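Local structure of alpha-1,2-Mannosidase (Trichoderma reesei, 1HCU) at residues S370-F375 with F381-P386. The protein probably trims alpha-1,2-linked mannose residues from the high-mannose N-glycans of glycoproteins, as a calcium-dependent glycosyl hydrolase of family 47. Residues are numbered along the deposited sequence; the frame is centred on the assembly and turned at random.
Sequences SSQSGF and FWVTAP
The amide N of V383 donates a nearly straight hydrogen bond (169°) of 2.8 Å to OE1 of Q372, and the same primary amide answers in the other direction, NE2 of Q372 giving a bond of 2.9 Å to O of V383. This second bond lies in the plane of the V383 carbonyl, on a lone pair, whereas the V383 N-H meets OE1 tilted from the plane of the side-chain carbonyl. The side-chain amide thus pairs with both the N-H and the C=O of one strand residue, much as a neighbouring strand would. Q372 is the N-cap residue of helix 373-379; its CG stands anti to the carbonyl carbon (chi1 -60°) and the chain beyond is extended, which carries the amide across to the strand edge. Three residues on, in the first turn of the helix, F375 turns the edge of its ring to a face of F381 in a T-shaped stack, the centroids 5.3 Å apart and the planes at 88°. That same ring, at CD1, approaches O of F381 to 3.3 Å. W382 and T384 bond through their backbones to strand 354-356, which joins 382-383 to the antiparallel sheet of this family 47 domain; the V383 side chain lies about 7 Å from that of E353, a predicted proton donor. With an alanine at Q372, N and O of V383 would probably lose both mates, and the helix start its polar tie to the strand. Directional amide pairing and aromatic packing together tie the first turn of helix 373-379 back onto the strand that follows it.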
ATOM      1  N   SER A 370      17.937   2.380 -27.318  1.00 24.46           N
ATOM      2  CA  SER A 370      18.529   1.425 -28.246  1.00 26.14           C
ATOM      3  C   SER A 370      18.721   0.001 -27.713  1.00 25.63           C
ATOM      4  O   SER A 370      18.444  -0.969 -28.418  1.00 26.77           O
ATOM      5  CB  SER A 370      19.859   1.975 -28.750  1.00 28.07           C
ATOM      6  OG  SER A 370      20.668   2.364 -27.654  1.00 35.54           O
ATOM      7  N   SER A 371      19.185  -0.137 -26.478  1.00 24.74           N
ATOM      8  CA  SER A 371      19.416  -1.464 -25.910  1.00 24.91           C
ATOM      9  C   SER A 371      18.133  -2.276 -25.693  1.00 23.66           C
ATOM     10  O   SER A 371      18.165  -3.507 -25.679  1.00 23.22           O
ATOM     11  CB  SER A 371      20.162  -1.350 -24.573  1.00 25.57           C
ATOM     12  OG  SER A 371      19.319  -0.815 -23.566  1.00 28.59           O
ATOM     13  N   GLN A 372      17.009  -1.589 -25.519  1.00 20.76           N
ATOM     14  CA  GLN A 372      15.739  -2.266 -25.279  1.00 19.16           C
ATOM     15  C   GLN A 372      14.813  -2.218 -26.483  1.00 17.88           C
ATOM     16  O   GLN A 372      13.618  -2.452 -26.356  1.00 15.65           O
ATOM     17  CB  GLN A 372      15.035  -1.640 -24.072  1.00 18.42           C
ATOM     18  CG  GLN A 372      15.839  -1.726 -22.778  1.00 16.79           C
ATOM     19  CD  GLN A 372      15.034  -1.310 -21.559  1.00 16.21           C
ATOM     20  OE1 GLN A 372      14.007  -1.922 -21.240  1.00 15.70           O
ATOM     21  NE2 GLN A 372      15.493  -0.265 -20.870  1.00 12.73           N
ATOM     22  N   SER A 373      15.369  -1.919 -27.654  1.00 17.96           N
ATOM     23  CA  SER A 373      14.563  -1.823 -28.863  1.00 16.33           C
ATOM     24  C   SER A 373      13.800  -3.104 -29.145  1.00 17.26           C
ATOM     25  O   SER A 373      12.579  -3.085 -29.313  1.00 17.36           O
ATOM     26  CB  SER A 373      15.433  -1.476 -30.064  1.00 16.60           C
ATOM     27  OG  SER A 373      14.617  -1.224 -31.195  1.00 19.11           O
ATOM     28  N   GLY A 374      14.518  -4.220 -29.203  1.00 15.85           N
ATOM     29  CA  GLY A 374      13.861  -5.488 -29.472  1.00 15.19           C
ATOM     30  C   GLY A 374      12.960  -5.917 -28.328  1.00 14.45           C
ATOM     31  O   GLY A 374      11.891  -6.487 -28.557  1.00 12.88           O
ATOM     32  N   PHE A 375      13.378  -5.641 -27.094  1.00 13.07           N
ATOM     33  CA  PHE A 375      12.572  -6.032 -25.945  1.00 12.86           C
ATOM     34  C   PHE A 375      11.187  -5.384 -26.009  1.00 11.59           C
ATOM     35  O   PHE A 375      10.182  -6.053 -25.798  1.00 11.51           O
ATOM     36  CB  PHE A 375      13.289  -5.684 -24.627  1.00 12.84           C
ATOM     37  CG  PHE A 375      12.508  -6.061 -23.399  1.00 13.63           C
ATOM     38  CD1 PHE A 375      11.674  -5.140 -22.786  1.00 13.85           C
ATOM     39  CD2 PHE A 375      12.561  -7.356 -22.891  1.00 15.24           C
ATOM     40  CE1 PHE A 375      10.890  -5.494 -21.683  1.00 13.86           C
ATOM     41  CE2 PHE A 375      11.781  -7.726 -21.788  1.00 18.04           C
ATOM     42  CZ  PHE A 375      10.940  -6.787 -21.182  1.00 15.22           C
ATOM     43  N   PHE A 381       6.784  -2.826 -23.479  1.00 13.62           N
ATOM     44  CA  PHE A 381       7.230  -1.772 -22.569  1.00 12.07           C
ATOM     45  C   PHE A 381       8.746  -1.821 -22.433  1.00 11.38           C
ATOM     46  O   PHE A 381       9.375  -2.807 -22.810  1.00 11.61           O
ATOM     47  CB  PHE A 381       6.580  -1.969 -21.183  1.00 11.33           C
ATOM     48  CG  PHE A 381       7.126  -3.157 -20.405  1.00  9.93           C
ATOM     49  CD1 PHE A 381       8.198  -3.003 -19.527  1.00 10.21           C
ATOM     50  CD2 PHE A 381       6.577  -4.428 -20.567  1.00  8.44           C
ATOM     51  CE1 PHE A 381       8.719  -4.100 -18.816  1.00  9.60           C
ATOM     52  CE2 PHE A 381       7.084  -5.528 -19.870  1.00  8.06           C
ATOM     53  CZ  PHE A 381       8.159  -5.366 -18.990  1.00 10.18           C
ATOM     54  N   TRP A 382       9.344  -0.747 -21.938  1.00 10.91           N
ATOM     55  CA  TRP A 382      10.776  -0.766 -21.687  1.00 10.88           C
ATOM     56  C   TRP A 382      10.981  -0.273 -20.261  1.00 10.90           C
ATOM     57  O   TRP A 382      10.130   0.424 -19.704  1.00 11.97           O
ATOM     58  CB  TRP A 382      11.554   0.069 -22.710  1.00 10.31           C
ATOM     59  CG  TRP A 382      11.307   1.519 -22.706  1.00 11.94           C
ATOM     60  CD1 TRP A 382      11.927   2.457 -21.934  1.00 11.83           C
ATOM     61  CD2 TRP A 382      10.420   2.230 -23.572  1.00 12.27           C
ATOM     62  NE1 TRP A 382      11.489   3.713 -22.271  1.00 10.54           N
ATOM     63  CE2 TRP A 382      10.563   3.607 -23.274  1.00 10.46           C
ATOM     64  CE3 TRP A 382       9.522   1.838 -24.575  1.00 11.16           C
ATOM     65  CZ2 TRP A 382       9.840   4.598 -23.943  1.00 10.77           C
ATOM     66  CZ3 TRP A 382       8.802   2.820 -25.244  1.00 12.65           C
ATOM     67  CH2 TRP A 382       8.966   4.189 -24.924  1.00 12.12           C
ATOM     68  N   VAL A 383      12.097  -0.662 -19.664  1.00 12.25           N
ATOM     69  CA  VAL A 383      12.397  -0.305 -18.284  1.00 12.90           C
ATOM     70  C   VAL A 383      13.095   1.031 -18.142  1.00 12.37           C
ATOM     71  O   VAL A 383      14.038   1.325 -18.870  1.00 10.89           O
ATOM     72  CB  VAL A 383      13.290  -1.374 -17.624  1.00 13.51           C
ATOM     73  CG1 VAL A 383      13.437  -1.088 -16.134  1.00 14.03           C
ATOM     74  CG2 VAL A 383      12.705  -2.755 -17.862  1.00 13.96           C
ATOM     75  N   THR A 384      12.629   1.824 -17.182  1.00 12.80           N
ATOM     76  CA  THR A 384      13.205   3.131 -16.898  1.00 13.45           C
ATOM     77  C   THR A 384      13.850   3.104 -15.505  1.00 14.76           C
ATOM     78  O   THR A 384      14.780   3.859 -15.225  1.00 15.47           O
ATOM     79  CB  THR A 384      12.128   4.248 -16.944  1.00 13.02           C
ATOM     80  OG1 THR A 384      11.071   3.930 -16.036  1.00 13.76           O
ATOM     81  CG2 THR A 384      11.548   4.390 -18.354  1.00 13.13           C
ATOM     82  N   ALA A 385      13.342   2.226 -14.641  1.00 14.08           N
ATOM     83  CA  ALA A 385      13.851   2.070 -13.279  1.00 14.17           C
ATOM     84  C   ALA A 385      13.855   0.568 -13.039  1.00 14.51           C
ATOM     85  O   ALA A 385      12.831  -0.018 -12.688  1.00 15.57           O
ATOM     86  CB  ALA A 385      12.934   2.764 -12.286  1.00 11.28           C
ATOM     87  N   PRO A 386      15.020  -0.069 -13.219  1.00 14.42           N
ATOM     88  CA  PRO A 386      15.264  -1.508 -13.071  1.00 14.06           C
ATOM     89  C   PRO A 386      15.184  -2.184 -11.713  1.00 15.48           C
ATOM     90  O   PRO A 386      14.924  -3.387 -11.642  1.00 14.86           O
ATOM     91  CB  PRO A 386      16.644  -1.679 -13.705  1.00 15.84           C
ATOM     92  CG  PRO A 386      17.332  -0.402 -13.318  1.00 13.74           C
ATOM     93  CD  PRO A 386      16.270   0.646 -13.559  1.00 14.39           C
TER